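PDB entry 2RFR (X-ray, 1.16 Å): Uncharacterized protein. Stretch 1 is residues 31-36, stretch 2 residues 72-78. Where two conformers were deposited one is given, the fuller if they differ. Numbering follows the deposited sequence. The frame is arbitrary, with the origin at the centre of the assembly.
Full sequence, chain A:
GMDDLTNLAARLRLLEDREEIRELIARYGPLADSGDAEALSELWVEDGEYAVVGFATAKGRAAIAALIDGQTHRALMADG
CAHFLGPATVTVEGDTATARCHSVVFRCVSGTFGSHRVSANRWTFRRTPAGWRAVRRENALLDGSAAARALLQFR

Stretch 1 31-36: LADSGD
Stretch 2, residues 72-78: THRALMA

This is a small contact in which side chains of one helix grip the backbone at the C-terminal end of another, through two hydrogen bonds to carbonyl oxygens and a selenomethionine whose methyl packs against the turn. The two stretches belong to one chain and together bury 227 Å².

Stretch 1 is helical from L31 to D33, with phi/psi near -65/-46 at A32 and -71/-25 at D33. S34 follows at -92/-1. G35 then leaves helical geometry with phi/psi 74/24. Two backbone bonds close the turn as a Schellman motif: D36 N to L31 O at 2.9 Å and G35 N to A32 O at 3.1 Å. D36, at -89/75, is the N-cap of the next helix, and its side chain caps a backbone N just past the stretch. Its chi1 is t.

Stretch 2, T72 to A78, is helical throughout, with phi from -60 to -68 and psi from -36 to -46. M77 N bonds to H73 O at 2.9 Å, and A78 N bonds to R74 O at 3.0 Å. H73, R74 and M77 make the contact. The CA of A32 lies 8.6 Å from the CA of H73, the CA of D33 6.5 Å from the CA of M77, and the CA of G35 7.7 Å from the CA of R74.

H73 points toward stretch 1, with chi1 t and chi2 72°. Its NE2 donates to A32 O at 2.8 Å, with an N-H...O angle of 158°. The oxygen lies at the ring edge, near the ring plane. A32 O therefore accepts from both H73 NE2 and G35 N.

R74 starts sideways, but its end comes nearer. Its rotamer is m, m, t, with chi4 174°. NH2 donates to G35 O at 2.9 Å and 141°, with the oxygen near the guanidinium plane. A water accepts from R74 NH1 at 2.9 Å and donates a weak bond to G35 O at 3.3 Å, so it bridges the same pair.

M77 is selenomethionine and points toward stretch 1, with chi values m, t, p. Its CE lies 3.6 Å from D33 O, 3.8 Å from S34 C and 3.6 Å from G35 N. Its SE is 4.0 Å from A32 O. The methyl thus packs against the backbone of the turn.

G35 suits this site. Positive phi favours glycine, and an ideal CB would clash, 2.6 Å from R74 NH1 and 3.0 Å from M77 CE.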

ATOM      1  N   LEU A  31       5.455  12.282  -6.810  1.00  7.56           N
ATOM      2  CA  LEU A  31       6.372  13.391  -7.137  1.00  8.43           C
ATOM      3  C   LEU A  31       7.320  13.020  -8.230  1.00  8.28           C
ATOM      4  O   LEU A  31       7.583  13.803  -9.145  1.00  8.89           O
ATOM      5  CB  LEU A  31       7.084  13.865  -5.886  1.00  8.59           C
ATOM      6  CG  LEU A  31       6.269  14.523  -4.822  1.00  8.75           C
ATOM      7  CD1 LEU A  31       7.040  14.695  -3.518  1.00 10.08           C
ATOM      8  CD2 LEU A  31       5.785  15.851  -5.281  1.00 12.81           C
ATOM      9  N   ALA A  32       7.828  11.794  -8.217  1.00  7.51           N
ATOM     10  CA  ALA A  32       8.747  11.335  -9.271  1.00  7.86           C
ATOM     11  C   ALA A  32       8.044  11.285 -10.593  1.00  7.76           C
ATOM     12  O   ALA A  32       8.561  11.729 -11.616  1.00  8.24           O
ATOM     13  CB  ALA A  32       9.328   9.967  -8.899  1.00  7.72           C
ATOM     14  N   ASP A  33       6.844  10.725 -10.614  1.00  7.47           N
ATOM     15  CA  ASP A  33       6.118  10.496 -11.868  1.00  7.69           C
ATOM     16  C   ASP A  33       5.609  11.786 -12.492  1.00  7.79           C
ATOM     17  O   ASP A  33       5.405  11.821 -13.681  1.00  9.47           O
ATOM     18  CB  ASP A  33       5.011   9.473 -11.609  1.00  7.31           C
ATOM     19  CG  ASP A  33       5.565   8.098 -11.405  1.00  8.13           C
ATOM     20  OD1 ASP A  33       6.637   7.805 -11.969  1.00  9.71           O
ATOM     21  OD2 ASP A  33       4.907   7.296 -10.705  1.00  8.58           O
ATOM     22  N   SER A  34       5.402  12.835 -11.674  1.00  8.43           N
ATOM     23  CA  SER A  34       5.020  14.156 -12.189  1.00  8.95           C
ATOM     24  C   SER A  34       6.216  15.041 -12.448  1.00 10.04           C
ATOM     25  O   SER A  34       6.066  16.151 -12.901  1.00 11.89           O
ATOM     26  CB  SER A  34       4.053  14.811 -11.233  1.00 10.08           C
ATOM     27  OG  SER A  34       4.637  15.078  -9.965  1.00 10.84           O
ATOM     28  N   GLY A  35       7.421  14.556 -12.179  1.00  9.07           N
ATOM     29  CA  GLY A  35       8.612  15.344 -12.415  1.00 10.58           C
ATOM     30  C   GLY A  35       8.879  16.474 -11.458  1.00  9.57           C
ATOM     31  O   GLY A  35       9.542  17.433 -11.837  1.00 10.84           O
ATOM     32  N   ASP A  36       8.336  16.378 -10.265  1.00  9.64           N
ATOM     33  CA  ASP A  36       8.478  17.484  -9.309  1.00  9.78           C
ATOM     34  C   ASP A  36       9.761  17.273  -8.515  1.00  9.39           C
ATOM     35  O   ASP A  36       9.770  16.830  -7.364  1.00  9.63           O
ATOM     36  CB  ASP A  36       7.279  17.552  -8.415  1.00 11.04           C
ATOM     37  CG  ASP A  36       7.244  18.881  -7.580  1.00 16.17           C
ATOM     38  OD1 ASP A  36       8.308  19.604  -7.397  1.00 16.48           O
ATOM     39  OD2 ASP A  36       6.128  19.199  -7.112  1.00 20.83           O
ATOM     40  N   THR A  72      17.593  10.095 -18.097  0.63 12.21           N
ATOM     41  CA  THR A  72      17.031   8.772 -18.048  0.63 12.26           C
ATOM     42  C   THR A  72      15.595   8.849 -17.470  0.63 11.63           C
ATOM     43  O   THR A  72      14.643   8.286 -18.019  0.63 12.43           O
ATOM     44  CB  THR A  72      17.956   7.870 -17.243  0.63 14.13           C
ATOM     45  OG1 THR A  72      19.236   7.853 -17.882  0.63 18.07           O
ATOM     46  CG2 THR A  72      17.464   6.493 -17.196  0.63 15.28           C
ATOM     47  N   HIS A  73      15.406   9.586 -16.382  1.00 11.31           N
ATOM     48  CA  HIS A  73      14.105   9.638 -15.732  1.00 10.45           C
ATOM     49  C   HIS A  73      13.090  10.347 -16.650  1.00  8.98           C
ATOM     50  O   HIS A  73      11.938   9.927 -16.756  1.00  9.86           O
ATOM     51  CB  HIS A  73      14.190  10.344 -14.384  1.00  9.91           C
ATOM     52  CG  HIS A  73      12.889  10.349 -13.672  1.00  8.80           C
ATOM     53  ND1 HIS A  73      12.360   9.207 -13.112  1.00 11.32           N
ATOM     54  CD2 HIS A  73      11.998  11.343 -13.519  1.00  8.06           C
ATOM     55  CE1 HIS A  73      11.175   9.546 -12.613  1.00  9.90           C
ATOM     56  NE2 HIS A  73      10.921  10.821 -12.846  1.00  8.85           N
ATOM     57  N   ARG A  74      13.532  11.426 -17.284  1.00 10.08           N
ATOM     58  CA  ARG A  74      12.616  12.149 -18.181  1.00 10.38           C
ATOM     59  C   ARG A  74      12.171  11.251 -19.349  1.00 10.97           C
ATOM     60  O   ARG A  74      11.032  11.334 -19.796  1.00 10.85           O
ATOM     61  CB  ARG A  74      13.225  13.493 -18.630  1.00 11.28           C
ATOM     62  CG  ARG A  74      13.384  14.411 -17.439  1.00 10.50           C
ATOM     63  CD  ARG A  74      12.092  15.054 -17.042  1.00 10.63           C
ATOM     64  NE  ARG A  74      12.237  15.658 -15.701  1.00 10.88           N
ATOM     65  CZ  ARG A  74      11.299  16.406 -15.123  1.00 11.89           C
ATOM     66  NH1 ARG A  74      10.149  16.634 -15.714  1.00 11.44           N
ATOM     67  NH2 ARG A  74      11.526  16.889 -13.938  1.00 11.61           N
ATOM     68  N   ALA A  75      13.053  10.409 -19.850  1.00 12.05           N
ATOM     69  CA  ALA A  75      12.688   9.500 -20.931  1.00 11.89           C
ATOM     70  C   ALA A  75      11.700   8.460 -20.436  1.00 10.62           C
ATOM     71  O   ALA A  75      10.796   8.083 -21.160  1.00 10.93           O
ATOM     72  CB  ALA A  75      13.982   8.827 -21.512  1.00 13.68           C
ATOM     73  N   LEU A  76      11.871   8.018 -19.222  0.50 10.83           N
ATOM     74  CA  LEU A  76      10.952   7.079 -18.631  0.50  9.54           C
ATOM     75  C   LEU A  76       9.547   7.694 -18.457  0.50  8.90           C
ATOM     76  O   LEU A  76       8.529   7.048 -18.734  0.50  9.04           O
ATOM     77  CB  LEU A  76      11.531   6.597 -17.316  0.50 12.21           C
ATOM     78  CG  LEU A  76      10.901   5.394 -16.693  0.50 12.26           C
ATOM     79  CD1 LEU A  76      10.970   4.189 -17.599  0.50 15.78           C
ATOM     80  CD2 LEU A  76      11.601   5.138 -15.359  0.50 14.41           C
HETATM   81  N   MSE A  77       9.507   8.952 -18.040  1.00  8.35           N
HETATM   82  CA  MSE A  77       8.250   9.693 -17.934  1.00  7.75           C
HETATM   83  C   MSE A  77       7.590   9.811 -19.305  1.00  8.35           C
HETATM   84  O   MSE A  77       6.374   9.698 -19.403  1.00  8.71           O
HETATM   85  CB  MSE A  77       8.474  11.085 -17.359  1.00  8.34           C
HETATM   86  CG  MSE A  77       8.865  11.141 -15.890  1.00  8.44           C
HETATM   87 SE   MSE A  77       9.360  12.916 -15.309  0.75 13.46          SE
HETATM   88  CE  MSE A  77       7.679  13.824 -15.714  1.00  9.52           C
ATOM     89  N   ALA A  78       8.373  10.067 -20.356  1.00  8.67           N
ATOM     90  CA  ALA A  78       7.810  10.170 -21.718  1.00  9.05           C
ATOM     91  C   ALA A  78       7.261   8.840 -22.209  1.00  8.36           C
ATOM     92  O   ALA A  78       6.238   8.816 -22.909  1.00  8.63           O
ATOM     93  CB  ALA A  78       8.885  10.719 -22.662  1.00 11.06           C
TER
HETATM   94  O   HOH W   1       8.111  18.357 -14.701  1.00 28.05           O